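Local coordinates for N-(5'-phosphoribosyl)anthranilate isomerase (Pyrococcus furiosus, PDB 4AAJ), which catalyses the isomerisation of N-(5-phospho-beta-D-ribosyl)anthranilate to 1-(2-carboxyphenylamino)-1-deoxy-D-ribulose 5-phosphate, the third of five steps from chorismate to tryptophan, at residues A[123-128]-A[164-169]; A[149-154]-A[177-182]; A[24-29]-A[198-203]; A[185-190]-A[221-226]. All blocks are in the same frame, centred on the assembly; numbering follows the deposited sequence.

In the fold
From the N terminus, segment 24-29 on the first barrel strand waits longest for its partner: contact 3 closes with 198-203 on the last strand and so seals the eight-stranded parallel barrel. Contacts 1 and 2 are nested within that loop and cross each other, their segments alternating along the chain. Contact 1 sets the loop after strand 117-123 against the start of helix 165-173; contact 2 pairs strands 149-153 and 176-179. Contact 4 opens at 185-190, before contact 3 has closed, and ends at the C terminus, crossing contact 3 and joining two outer helices. Contacts 2 and 3 share a sulfate ion, and strands 176-179 and 198-201 pair between them.

Contact 1: residues A[123-128]-A[164-169]; sequences RVPTIS and LRVSSL
The puckered pyrrolidine ring of P125 presents its CD atom to V166, with CD 4.4 Å from CG2 of V166, while D134 also touches the ring. The contact belongs to the outer layer of a (beta/alpha)8 barrel: the loop leaving strand 117-123 lies against the first turn of helix 165-173. V166 makes most of the contact. Its CG2 branch reaches past P125 to S128, where OG and CB share it almost equally, S128 OG standing 3.7 Å from V166 CG2. That hydroxyl makes no bond to helix 165-173; it is hydrogen-bonded to the carboxylate of D134 of helix 131-144, which leaves the methyl to pack beside a polar atom already satisfied. On V166 the other methyl, CG1, is set anti to the backbone N (chi1 180°) and makes a looser approach to V124, 4.5 Å between the two CG1 atoms; L138 and L152 cover V124 as well. Backbone bonds of V124 with D153 and of T126 with D163 hold the loop in place, and the D163 carboxylate in turn takes weak hydrogen bonds from the N-H groups of R165 and V166, tying loop and helix start through one residue. No hydrogen bond links the two segments directly. Beside V166, the S167 hydroxyl faces both branches of V124: OG is 3.8 Å from CG1 and 3.8 Å from CG2 of V124.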
loop_
_atom_site.group_PDB
_atom_site.type_symbol
_atom_site.label_atom_id
_atom_site.label_comp_id
_atom_site.label_asym_id
_atom_site.label_seq_id
_atom_site.Cartn_x
_atom_site.Cartn_y
_atom_site.Cartn_z
ATOM N N ARG A 123 3.464 10.521 3.159
ATOM C CA ARG A 123 4.915 10.529 3.246
ATOM C C ARG A 123 5.362 10.840 4.677
ATOM O O ARG A 123 4.857 11.769 5.313
ATOM C CB ARG A 123 5.522 11.527 2.240
ATOM C CG ARG A 123 7.021 11.767 2.399
ATOM C CD ARG A 123 7.850 10.536 2.041
ATOM N NE ARG A 123 8.355 10.574 0.668
ATOM C CZ ARG A 123 8.778 9.506 -0.009
ATOM N NH1 ARG A 123 8.746 8.299 0.548
ATOM N NH2 ARG A 123 9.222 9.646 -1.251
ATOM N N VAL A 124 6.286 10.033 5.187
ATOM C CA VAL A 124 6.986 10.373 6.422
ATOM C C VAL A 124 8.369 10.919 6.048
ATOM O O VAL A 124 8.926 10.544 5.006
ATOM C CB VAL A 124 7.104 9.178 7.407
ATOM C CG1 VAL A 124 5.725 8.703 7.856
ATOM C CG2 VAL A 124 7.902 8.028 6.811
ATOM N N PRO A 125 8.917 11.820 6.880
ATOM C CA PRO A 125 10.255 12.388 6.649
ATOM C C PRO A 125 11.371 11.330 6.556
ATOM O O PRO A 125 11.330 10.317 7.252
ATOM C CB PRO A 125 10.476 13.270 7.885
ATOM C CG PRO A 125 9.107 13.630 8.357
ATOM C CD PRO A 125 8.241 12.441 8.038
ATOM N N THR A 126 12.357 11.569 5.694
ATOM C CA THR A 126 13.573 10.746 5.660
ATOM C C THR A 126 14.354 10.948 6.963
ATOM O O THR A 126 14.840 9.987 7.565
ATOM C CB THR A 126 14.459 11.095 4.445
ATOM O OG1 THR A 126 13.668 11.047 3.249
ATOM C CG2 THR A 126 15.620 10.117 4.316
ATOM N N ILE A 127 14.459 12.205 7.387
ATOM C CA ILE A 127 15.013 12.543 8.700
ATOM C C ILE A 127 14.079 13.503 9.446
ATOM O O ILE A 127 13.367 14.300 8.829
ATOM C CB ILE A 127 16.449 13.122 8.608
ATOM C CG1 ILE A 127 16.523 14.278 7.600
ATOM C CG2 ILE A 127 17.457 12.028 8.272
ATOM C CD1 ILE A 127 16.350 15.644 8.230
ATOM N N SER A 128 14.085 13.418 10.773
ATOM C CA SER A 128 13.178 14.208 11.595
ATOM C C SER A 128 13.885 14.801 12.807
ATOM O O SER A 128 14.462 14.071 13.618
ATOM C CB SER A 128 11.985 13.351 12.036
ATOM O OG SER A 128 11.144 14.059 12.930
ATOM N N LEU A 164 12.671 5.923 11.456
ATOM C CA LEU A 164 11.505 5.095 11.747
ATOM C C LEU A 164 10.761 5.599 12.982
ATOM O O LEU A 164 9.733 5.032 13.375
ATOM C CB LEU A 164 11.931 3.645 11.996
ATOM C CG LEU A 164 12.622 2.836 10.896
ATOM C CD1 LEU A 164 13.139 1.536 11.481
ATOM C CD2 LEU A 164 11.689 2.554 9.731
ATOM N N ARG A 165 11.292 6.652 13.600
ATOM C CA ARG A 165 10.730 7.194 14.829
ATOM C C ARG A 165 9.353 7.827 14.639
ATOM O O ARG A 165 8.466 7.625 15.469
ATOM C CB ARG A 165 11.699 8.193 15.476
ATOM C CG ARG A 165 12.856 7.542 16.227
ATOM C CD ARG A 165 12.363 6.749 17.429
ATOM N NE ARG A 165 11.683 7.597 18.408
ATOM C CZ ARG A 165 10.723 7.184 19.235
ATOM N NH1 ARG A 165 10.303 5.924 19.206
ATOM N NH2 ARG A 165 10.173 8.040 20.089
ATOM N N VAL A 166 9.175 8.591 13.562
ATOM C CA VAL A 166 7.872 9.197 13.273
ATOM C C VAL A 166 6.863 8.067 13.072
ATOM O O VAL A 166 5.780 8.075 13.678
ATOM C CB VAL A 166 7.901 10.120 12.039
ATOM C CG1 VAL A 166 6.521 10.718 11.777
ATOM C CG2 VAL A 166 8.923 11.240 12.215
ATOM N N SER A 167 7.246 7.086 12.247
ATOM C CA SER A 167 6.384 5.937 11.940
ATOM C C SER A 167 5.924 5.188 13.196
ATOM O O SER A 167 4.739 4.891 13.338
ATOM C CB SER A 167 7.055 4.997 10.932
ATOM O OG SER A 167 7.100 5.612 9.654
ATOM N N SER A 168 6.867 4.913 14.098
ATOM C CA SER A 168 6.601 4.293 15.406
ATOM C C SER A 168 5.455 4.942 16.172
ATOM O O SER A 168 4.597 4.249 16.723
ATOM C CB SER A 168 7.862 4.334 16.280
ATOM O OG SER A 168 8.702 3.221 16.020
ATOM N N LEU A 169 5.455 6.271 16.195
ATOM C CA LEU A 169 4.509 7.051 16.989
ATOM C C LEU A 169 3.153 7.247 16.314
ATOM O O LEU A 169 2.121 7.336 16.990
ATOM C CB LEU A 169 5.124 8.400 17.343
ATOM C CG LEU A 169 6.423 8.336 18.158
ATOM C CD1 LEU A 169 7.137 9.672 18.087
ATOM C CD2 LEU A 169 6.176 7.916 19.604
#

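Contact 2: residues A[149-154]-A[177-182]; sequences MVLLDT and IVAGGL. With SO4 (sulfate ion), chain B.
L151 and I177 start the closely packed half of this parallel strand pair, CD1 of L151 lying 3.8 Å from CG2 of I177. The same CD1 also touches the CB of A179, so one leucine methyl spans two inward-facing residues of the next strand. L151 has CG anti to the backbone N (chi1 171°), and chi2 near 69° turns CD1 to the neighbouring strand. Toward the N-terminal end of the pair, M149 crosses I177 at about a right angle, M149 CG against I177 CG1 at 3.7 Å. The backbones alternate regularly: I177 N gives to V150 O, L152 N to I177 O, A179 N to L152 O at 2.9 Å, and T154 N to A179 O at 2.7 Å, three of them near straight and A179 N to L152 O more bent at 153°. The C-terminal end is more open to solvent, with side-chain packing giving way to backbone contacts. T154 is joined there by its N-H and a weak bond from its OG1 to A179 O, and its CB rests near the same oxygen. After the strand ends at A179, the chain runs on through G180 and G181. A CB on G180 would collide with T154 CB and, at these backbone angles, jam against the preceding carbonyl oxygen. G181 is exposed, and its N-H binds O4 of a sulfate ion at 2.8 Å, an anion shared with segment 198-203. L151, D153, I177 and A179 face the barrel interior, whereas L152 and V178 face outward. Strand 117-123 flanks strand 149-153, strand 198-201 flanks the other, and L138 of helix 131-144 packs on L152.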
loop_
_atom_site.group_PDB
_atom_site.type_symbol
_atom_site.label_atom_id
_atom_site.label_comp_id
_atom_site.label_asym_id
_atom_site.label_seq_id
_atom_site.Cartn_x
_atom_site.Cartn_y
_atom_site.Cartn_z
ATOM N N MET A 149 -7.651 2.967 5.620
ATOM C CA MET A 149 -6.339 2.516 6.097
ATOM C C MET A 149 -5.304 3.551 5.713
ATOM O O MET A 149 -5.429 4.207 4.680
ATOM C CB MET A 149 -5.979 1.138 5.516
ATOM C CG MET A 149 -4.648 0.538 5.997
ATOM S SD MET A 149 -4.427 0.463 7.800
ATOM C CE MET A 149 -5.715 -0.714 8.218
ATOM N N VAL A 150 -4.296 3.709 6.562
ATOM C CA VAL A 150 -3.205 4.631 6.297
ATOM C C VAL A 150 -1.971 3.841 5.867
ATOM O O VAL A 150 -1.569 2.868 6.512
ATOM C CB VAL A 150 -2.879 5.496 7.548
ATOM C CG1 VAL A 150 -1.510 6.138 7.434
ATOM C CG2 VAL A 150 -3.936 6.561 7.761
ATOM N N LEU A 151 -1.356 4.271 4.779
ATOM C CA LEU A 151 -0.091 3.710 4.364
ATOM C C LEU A 151 0.952 4.799 4.576
ATOM O O LEU A 151 0.720 5.946 4.197
ATOM C CB LEU A 151 -0.142 3.276 2.892
ATOM C CG LEU A 151 1.166 2.850 2.214
ATOM C CD1 LEU A 151 1.708 1.538 2.749
ATOM C CD2 LEU A 151 0.950 2.750 0.701
ATOM N N LEU A 152 2.054 4.452 5.232
ATOM C CA LEU A 152 3.148 5.403 5.469
ATOM C C LEU A 152 4.334 5.033 4.598
ATOM O O LEU A 152 4.852 3.922 4.701
ATOM C CB LEU A 152 3.563 5.417 6.947
ATOM C CG LEU A 152 2.526 5.825 8.003
ATOM C CD1 LEU A 152 3.192 5.845 9.382
ATOM C CD2 LEU A 152 1.883 7.162 7.687
ATOM N N ASP A 153 4.745 5.966 3.736
ATOM C CA ASP A 153 5.886 5.767 2.833
ATOM C C ASP A 153 7.157 6.289 3.460
ATOM O O ASP A 153 7.254 7.484 3.733
ATOM C CB ASP A 153 5.703 6.539 1.523
ATOM C CG ASP A 153 4.497 6.109 0.744
ATOM O OD1 ASP A 153 4.233 4.892 0.657
ATOM O OD2 ASP A 153 3.819 7.004 0.195
ATOM N N THR A 154 8.129 5.401 3.657
ATOM C CA THR A 154 9.456 5.772 4.147
ATOM C C THR A 154 10.285 6.428 3.039
ATOM O O THR A 154 10.401 5.895 1.932
ATOM C CB THR A 154 10.203 4.546 4.723
ATOM O OG1 THR A 154 9.549 4.110 5.920
ATOM C CG2 THR A 154 11.670 4.880 5.036
ATOM N N ILE A 177 -0.096 0.769 7.669
ATOM C CA ILE A 177 0.757 -0.135 6.910
ATOM C C ILE A 177 1.999 0.670 6.591
ATOM O O ILE A 177 1.885 1.809 6.162
ATOM C CB ILE A 177 0.068 -0.564 5.580
ATOM C CG1 ILE A 177 -1.331 -1.128 5.846
ATOM C CG2 ILE A 177 0.933 -1.526 4.785
ATOM C CD1 ILE A 177 -1.367 -2.372 6.692
ATOM N N VAL A 178 3.176 0.110 6.842
ATOM C CA VAL A 178 4.411 0.848 6.591
ATOM C C VAL A 178 5.099 0.296 5.325
ATOM O O VAL A 178 5.066 -0.900 5.066
ATOM C CB VAL A 178 5.305 0.854 7.853
ATOM C CG1 VAL A 178 5.852 -0.543 8.150
ATOM C CG2 VAL A 178 6.422 1.888 7.740
ATOM N N ALA A 179 5.664 1.177 4.511
ATOM C CA ALA A 179 6.324 0.746 3.277
ATOM C C ALA A 179 7.547 1.596 2.995
ATOM O O ALA A 179 7.643 2.733 3.464
ATOM C CB ALA A 179 5.364 0.817 2.102
ATOM N N GLY A 180 8.461 1.044 2.205
ATOM C CA GLY A 180 9.615 1.789 1.735
ATOM C C GLY A 180 10.887 1.044 2.058
ATOM O O GLY A 180 11.327 1.004 3.216
ATOM N N GLY A 181 11.447 0.416 1.028
ATOM C CA GLY A 181 12.741 -0.234 1.127
ATOM C C GLY A 181 12.779 -1.463 2.006
ATOM O O GLY A 181 13.851 -1.858 2.460
ATOM N N LEU A 182 11.621 -2.077 2.251
ATOM C CA LEU A 182 11.579 -3.278 3.082
ATOM C C LEU A 182 12.067 -4.499 2.306
ATOM O O LEU A 182 11.871 -4.601 1.101
ATOM C CB LEU A 182 10.174 -3.543 3.639
ATOM C CG LEU A 182 9.479 -2.453 4.467
ATOM C CD1 LEU A 182 8.111 -2.929 4.924
ATOM C CD2 LEU A 182 10.313 -2.021 5.660
HETATM S S SO4 B . 9.367 -0.796 -2.143
HETATM O O1 SO4 B . 8.075 -0.084 -2.075
HETATM O O2 SO4 B . 9.639 -1.087 -3.567
HETATM O O3 SO4 B . 9.319 -2.059 -1.388
HETATM O O4 SO4 B . 10.417 0.068 -1.560
#

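Contact 3: residues A[24-29]-A[198-203]; sequences KICGIK and GVDVSS. With SO4 (sulfate ion), chain B.
Closure of the (beta/alpha)8 barrel takes place here, where the first strand, 22-25, pairs in parallel with the last, 198-201. K24 N binds V199 O, V201 N binds K24 O, and C26 N reaches V201 O at 2.8 Å. Inside the barrel K24 and D200 run side by side. The K24 chain is extended until chi4 (-81°), where it bends to bring NZ to D200 OD1 at 2.8 Å, on the syn side but 32° out of the carboxylate plane; Q97 is a second partner of this ammonium. The outward side has I25 CD1 on V201 CG1, 3.6 Å apart. Beyond the strands, S202 OG donates to C26 O at 3.0 Å from above the carbonyl plane, and K211 binds both oxygens. The N-H groups of S202 and S203 grip sulfate oxygens O3 and O2, each bond 2.9 Å long. Replacing D200 with an alanine would probably leave the buried K24 ammonium without its charge mate and less firmly fixed, although Q97 could still bind it. A buried ion pair on the seam thus joins first strand to last, while backbone N-H groups just past the C-terminal end of strand 198-201 hold an anion, consistent with phosphate binding as in related phosphoribosyl barrel enzymes.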
loop_
_atom_site.group_PDB
_atom_site.type_symbol
_atom_site.label_atom_id
_atom_site.label_comp_id
_atom_site.label_asym_id
_atom_site.label_seq_id
_atom_site.Cartn_x
_atom_site.Cartn_y
_atom_site.Cartn_z
ATOM N N LYS A 24 1.175 -6.915 2.522
ATOM C CA LYS A 24 0.723 -6.600 1.174
ATOM C C LYS A 24 1.929 -6.649 0.235
ATOM O O LYS A 24 2.959 -6.037 0.510
ATOM C CB LYS A 24 0.070 -5.220 1.133
ATOM C CG LYS A 24 -0.369 -4.769 -0.258
ATOM C CD LYS A 24 -1.190 -3.495 -0.187
ATOM C CE LYS A 24 -1.304 -2.829 -1.554
ATOM N NZ LYS A 24 -0.082 -2.036 -1.868
ATOM N N ILE A 25 1.809 -7.381 -0.864
ATOM C CA ILE A 25 2.869 -7.395 -1.875
ATOM C C ILE A 25 2.395 -6.545 -3.043
ATOM O O ILE A 25 1.449 -6.910 -3.726
ATOM C CB ILE A 25 3.183 -8.817 -2.393
ATOM C CG1 ILE A 25 3.402 -9.808 -1.241
ATOM C CG2 ILE A 25 4.354 -8.768 -3.377
ATOM C CD1 ILE A 25 4.506 -9.462 -0.275
ATOM N N CYS A 26 3.054 -5.412 -3.264
ATOM C CA CYS A 26 2.551 -4.392 -4.183
ATOM C C CYS A 26 3.213 -4.447 -5.559
ATOM O O CYS A 26 4.326 -4.951 -5.702
ATOM C CB CYS A 26 2.753 -2.991 -3.586
ATOM S SG CYS A 26 1.691 -1.774 -4.393
ATOM N N GLY A 27 2.510 -3.922 -6.554
ATOM C CA GLY A 27 3.075 -3.699 -7.885
ATOM C C GLY A 27 3.273 -4.951 -8.708
ATOM O O GLY A 27 4.344 -5.151 -9.285
ATOM N N ILE A 28 2.259 -5.808 -8.749
ATOM C CA ILE A 28 2.308 -6.963 -9.666
ATOM C C ILE A 28 1.803 -6.583 -11.060
ATOM O O ILE A 28 0.959 -5.679 -11.220
ATOM C CB ILE A 28 1.574 -8.214 -9.101
ATOM C CG1 ILE A 28 0.077 -7.942 -8.928
ATOM C CG2 ILE A 28 2.245 -8.695 -7.816
ATOM C CD1 ILE A 28 -0.743 -9.199 -8.652
ATOM N N LYS A 29 2.328 -7.268 -12.080
ATOM C CA LYS A 29 2.051 -6.907 -13.461
ATOM C C LYS A 29 1.430 -8.029 -14.293
ATOM O O LYS A 29 1.052 -7.806 -15.443
ATOM C CB LYS A 29 3.322 -6.409 -14.150
ATOM C CG LYS A 29 3.954 -5.193 -13.486
ATOM C CD LYS A 29 5.163 -4.690 -14.266
ATOM C CE LYS A 29 4.729 -3.915 -15.498
ATOM N NZ LYS A 29 5.868 -3.140 -16.062
ATOM N N GLY A 198 0.440 -3.478 9.548
ATOM C CA GLY A 198 0.951 -4.289 8.443
ATOM C C GLY A 198 2.153 -3.697 7.736
ATOM O O GLY A 198 2.614 -2.600 8.065
ATOM N N VAL A 199 2.679 -4.448 6.780
ATOM C CA VAL A 199 3.810 -3.998 5.975
ATOM C C VAL A 199 3.483 -4.161 4.499
ATOM O O VAL A 199 2.661 -5.001 4.128
ATOM C CB VAL A 199 5.126 -4.755 6.289
ATOM C CG1 VAL A 199 5.676 -4.344 7.649
ATOM C CG2 VAL A 199 4.946 -6.269 6.201
ATOM N N ASP A 200 4.143 -3.357 3.676
ATOM C CA ASP A 200 3.946 -3.351 2.242
ATOM C C ASP A 200 5.313 -3.385 1.577
ATOM O O ASP A 200 6.208 -2.630 1.951
ATOM C CB ASP A 200 3.184 -2.080 1.864
ATOM C CG ASP A 200 2.921 -1.958 0.385
ATOM O OD1 ASP A 200 2.026 -2.648 -0.116
ATOM O OD2 ASP A 200 3.595 -1.139 -0.272
ATOM N N VAL A 201 5.477 -4.258 0.587
ATOM C CA VAL A 201 6.752 -4.375 -0.128
ATOM C C VAL A 201 6.530 -4.570 -1.631
ATOM O O VAL A 201 5.524 -5.159 -2.042
ATOM C CB VAL A 201 7.608 -5.529 0.462
ATOM C CG1 VAL A 201 6.853 -6.846 0.428
ATOM C CG2 VAL A 201 8.949 -5.659 -0.254
ATOM N N SER A 202 7.456 -4.049 -2.441
ATOM C CA SER A 202 7.432 -4.258 -3.882
ATOM C C SER A 202 8.799 -4.759 -4.381
ATOM O O SER A 202 8.960 -5.954 -4.630
ATOM C CB SER A 202 6.996 -2.989 -4.623
ATOM O OG SER A 202 6.795 -3.242 -6.003
ATOM N N SER A 203 9.765 -3.843 -4.514
ATOM C CA SER A 203 11.117 -4.149 -5.012
ATOM C C SER A 203 11.882 -5.156 -4.168
ATOM O O SER A 203 12.676 -5.944 -4.699
ATOM C CB SER A 203 11.952 -2.870 -5.116
ATOM O OG SER A 203 11.377 -1.986 -6.055
HETATM S S SO4 B . 9.367 -0.796 -2.143
HETATM O O1 SO4 B . 8.075 -0.084 -2.075
HETATM O O2 SO4 B . 9.639 -1.087 -3.567
HETATM O O3 SO4 B . 9.319 -2.059 -1.388
HETATM O O4 SO4 B . 10.417 0.068 -1.560
#

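Contact 4: residues A[185-190]-A[221-226]; sequences ENVEEV and RRAKNV
The bend at chi2 (-62°) carries the E185 carboxylate back toward R222, although the E185 CB points away; the R222 chain runs extended from CG to NE, and E185 OE2 ends 3.6 Å from R222 NH1. The oxygen lies well out of the guanidinium plane, and no N-H points at it, so the pairing is one of charge alone. Directed bonds of the guanidinium go elsewhere, NH1 to A184 O and NH2 to E218. E188 crosses R222 at about a right angle and lies over its root, OE2 3.5 Å from R222 CB. The same oxygen is 3.2 Å from R222 O, an acceptor facing an acceptor, which is probably unfavourable and offset in part by the guanidinium nearby. Farther back, E188 CB rests on V226 CG2 at 3.6 Å, and V187 CG2 meets A223 CB at 3.9 Å on the buried side. An alanine in place of E188 would keep the CB contact with V226 but would probably open a gap over R222 CB and take a negative charge from beside the arginine. I191, V23 and V199 also pack on A223. Neighbouring outer helices packed side by side around the strands, here 187-194 and the C-terminal 213-225, are typical of the (beta/alpha)8 barrel.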
loop_
_atom_site.group_PDB
_atom_site.type_symbol
_atom_site.label_atom_id
_atom_site.label_comp_id
_atom_site.label_asym_id
_atom_site.label_seq_id
_atom_site.Cartn_x
_atom_site.Cartn_y
_atom_site.Cartn_z
ATOM N N GLU A 185 15.734 -8.910 5.102
ATOM C CA GLU A 185 16.859 -8.617 5.992
ATOM C C GLU A 185 16.558 -7.509 7.002
ATOM O O GLU A 185 17.233 -7.401 8.032
ATOM C CB GLU A 185 18.113 -8.259 5.179
ATOM C CG GLU A 185 18.450 -9.235 4.054
ATOM C CD GLU A 185 18.742 -10.642 4.551
ATOM O OE1 GLU A 185 19.761 -10.837 5.249
ATOM O OE2 GLU A 185 17.955 -11.559 4.234
ATOM N N ASN A 186 15.549 -6.689 6.707
ATOM C CA ASN A 186 15.210 -5.554 7.562
ATOM C C ASN A 186 13.771 -5.549 8.087
ATOM O O ASN A 186 13.457 -4.799 9.009
ATOM C CB ASN A 186 15.539 -4.222 6.860
ATOM C CG ASN A 186 14.683 -3.970 5.622
ATOM O OD1 ASN A 186 13.600 -4.530 5.468
ATOM N ND2 ASN A 186 15.172 -3.115 4.734
ATOM N N VAL A 187 12.912 -6.383 7.499
ATOM C CA VAL A 187 11.479 -6.395 7.831
ATOM C C VAL A 187 11.210 -6.677 9.312
ATOM O O VAL A 187 10.390 -6.000 9.941
ATOM C CB VAL A 187 10.660 -7.348 6.913
ATOM C CG1 VAL A 187 11.096 -8.802 7.070
ATOM C CG2 VAL A 187 9.164 -7.200 7.165
ATOM N N GLU A 188 11.920 -7.656 9.866
ATOM C CA GLU A 188 11.732 -8.055 11.263
ATOM C C GLU A 188 12.084 -6.925 12.232
ATOM O O GLU A 188 11.397 -6.725 13.236
ATOM C CB GLU A 188 12.531 -9.322 11.575
ATOM C CG GLU A 188 12.145 -10.509 10.699
ATOM C CD GLU A 188 12.607 -11.843 11.256
ATOM O OE1 GLU A 188 13.771 -11.940 11.701
ATOM O OE2 GLU A 188 11.803 -12.799 11.236
ATOM N N GLU A 189 13.138 -6.181 11.906
ATOM C CA GLU A 189 13.581 -5.047 12.717
ATOM C C GLU A 189 12.628 -3.859 12.599
ATOM O O GLU A 189 12.283 -3.231 13.607
ATOM C CB GLU A 189 15.009 -4.635 12.337
ATOM C CG GLU A 189 15.695 -3.715 13.343
ATOM C CD GLU A 189 15.822 -4.322 14.733
ATOM O OE1 GLU A 189 16.028 -5.552 14.844
ATOM O OE2 GLU A 189 15.720 -3.562 15.721
ATOM N N VAL A 190 12.208 -3.559 11.371
ATOM C CA VAL A 190 11.230 -2.499 11.121
ATOM C C VAL A 190 9.960 -2.758 11.934
ATOM O O VAL A 190 9.441 -1.850 12.581
ATOM C CB VAL A 190 10.908 -2.359 9.613
ATOM C CG1 VAL A 190 9.662 -1.506 9.391
ATOM C CG2 VAL A 190 12.097 -1.761 8.872
ATOM N N ARG A 221 6.834 -14.913 5.587
ATOM C CA ARG A 221 7.100 -15.778 6.742
ATOM C C ARG A 221 7.773 -15.012 7.881
ATOM O O ARG A 221 7.304 -15.055 9.021
ATOM C CB ARG A 221 7.947 -16.990 6.329
ATOM C CG ARG A 221 8.020 -18.098 7.372
ATOM C CD ARG A 221 8.989 -19.207 6.967
ATOM N NE ARG A 221 10.386 -18.762 6.981
ATOM C CZ ARG A 221 11.174 -18.690 5.909
ATOM N NH1 ARG A 221 10.722 -19.053 4.717
ATOM N NH2 ARG A 221 12.426 -18.265 6.032
ATOM N N ARG A 222 8.861 -14.312 7.559
ATOM C CA ARG A 222 9.612 -13.523 8.537
ATOM C C ARG A 222 8.761 -12.421 9.166
ATOM O O ARG A 222 8.818 -12.201 10.383
ATOM C CB ARG A 222 10.866 -12.912 7.901
ATOM C CG ARG A 222 11.959 -13.913 7.566
ATOM C CD ARG A 222 13.248 -13.204 7.191
ATOM N NE ARG A 222 14.290 -14.146 6.787
ATOM C CZ ARG A 222 15.588 -13.857 6.722
ATOM N NH1 ARG A 222 16.028 -12.644 7.038
ATOM N NH2 ARG A 222 16.454 -14.788 6.342
ATOM N N ALA A 223 7.978 -11.732 8.332
ATOM C CA ALA A 223 7.103 -10.662 8.803
ATOM C C ALA A 223 6.030 -11.206 9.738
ATOM O O ALA A 223 5.764 -10.627 10.789
ATOM C CB ALA A 223 6.470 -9.927 7.628
ATOM N N LYS A 224 5.435 -12.332 9.355
ATOM C CA LYS A 224 4.398 -12.990 10.153
ATOM C C LYS A 224 4.912 -13.507 11.505
ATOM O O LYS A 224 4.126 -13.681 12.435
ATOM C CB LYS A 224 3.775 -14.149 9.369
ATOM C CG LYS A 224 3.037 -13.749 8.097
ATOM C CD LYS A 224 1.677 -13.153 8.393
ATOM C CE LYS A 224 0.843 -13.068 7.127
ATOM N NZ LYS A 224 -0.426 -12.362 7.419
ATOM N N ASN A 225 6.223 -13.738 11.598
ATOM C CA ASN A 225 6.858 -14.304 12.796
ATOM C C ASN A 225 7.130 -13.326 13.941
ATOM O O ASN A 225 7.241 -13.737 15.098
ATOM C CB ASN A 225 8.160 -15.018 12.422
ATOM C CG ASN A 225 7.929 -16.426 11.908
ATOM O OD1 ASN A 225 6.865 -17.016 12.116
ATOM N ND2 ASN A 225 8.934 -16.977 11.238
ATOM N N VAL A 226 7.248 -12.040 13.621
ATOM C CA VAL A 226 7.543 -11.021 14.628
ATOM C C VAL A 226 6.271 -10.572 15.340
ATOM O O VAL A 226 5.531 -11.390 15.883
ATOM C CB VAL A 226 8.243 -9.796 14.012
ATOM C CG1 VAL A 226 8.803 -8.902 15.105
ATOM C CG2 VAL A 226 9.354 -10.239 13.076
#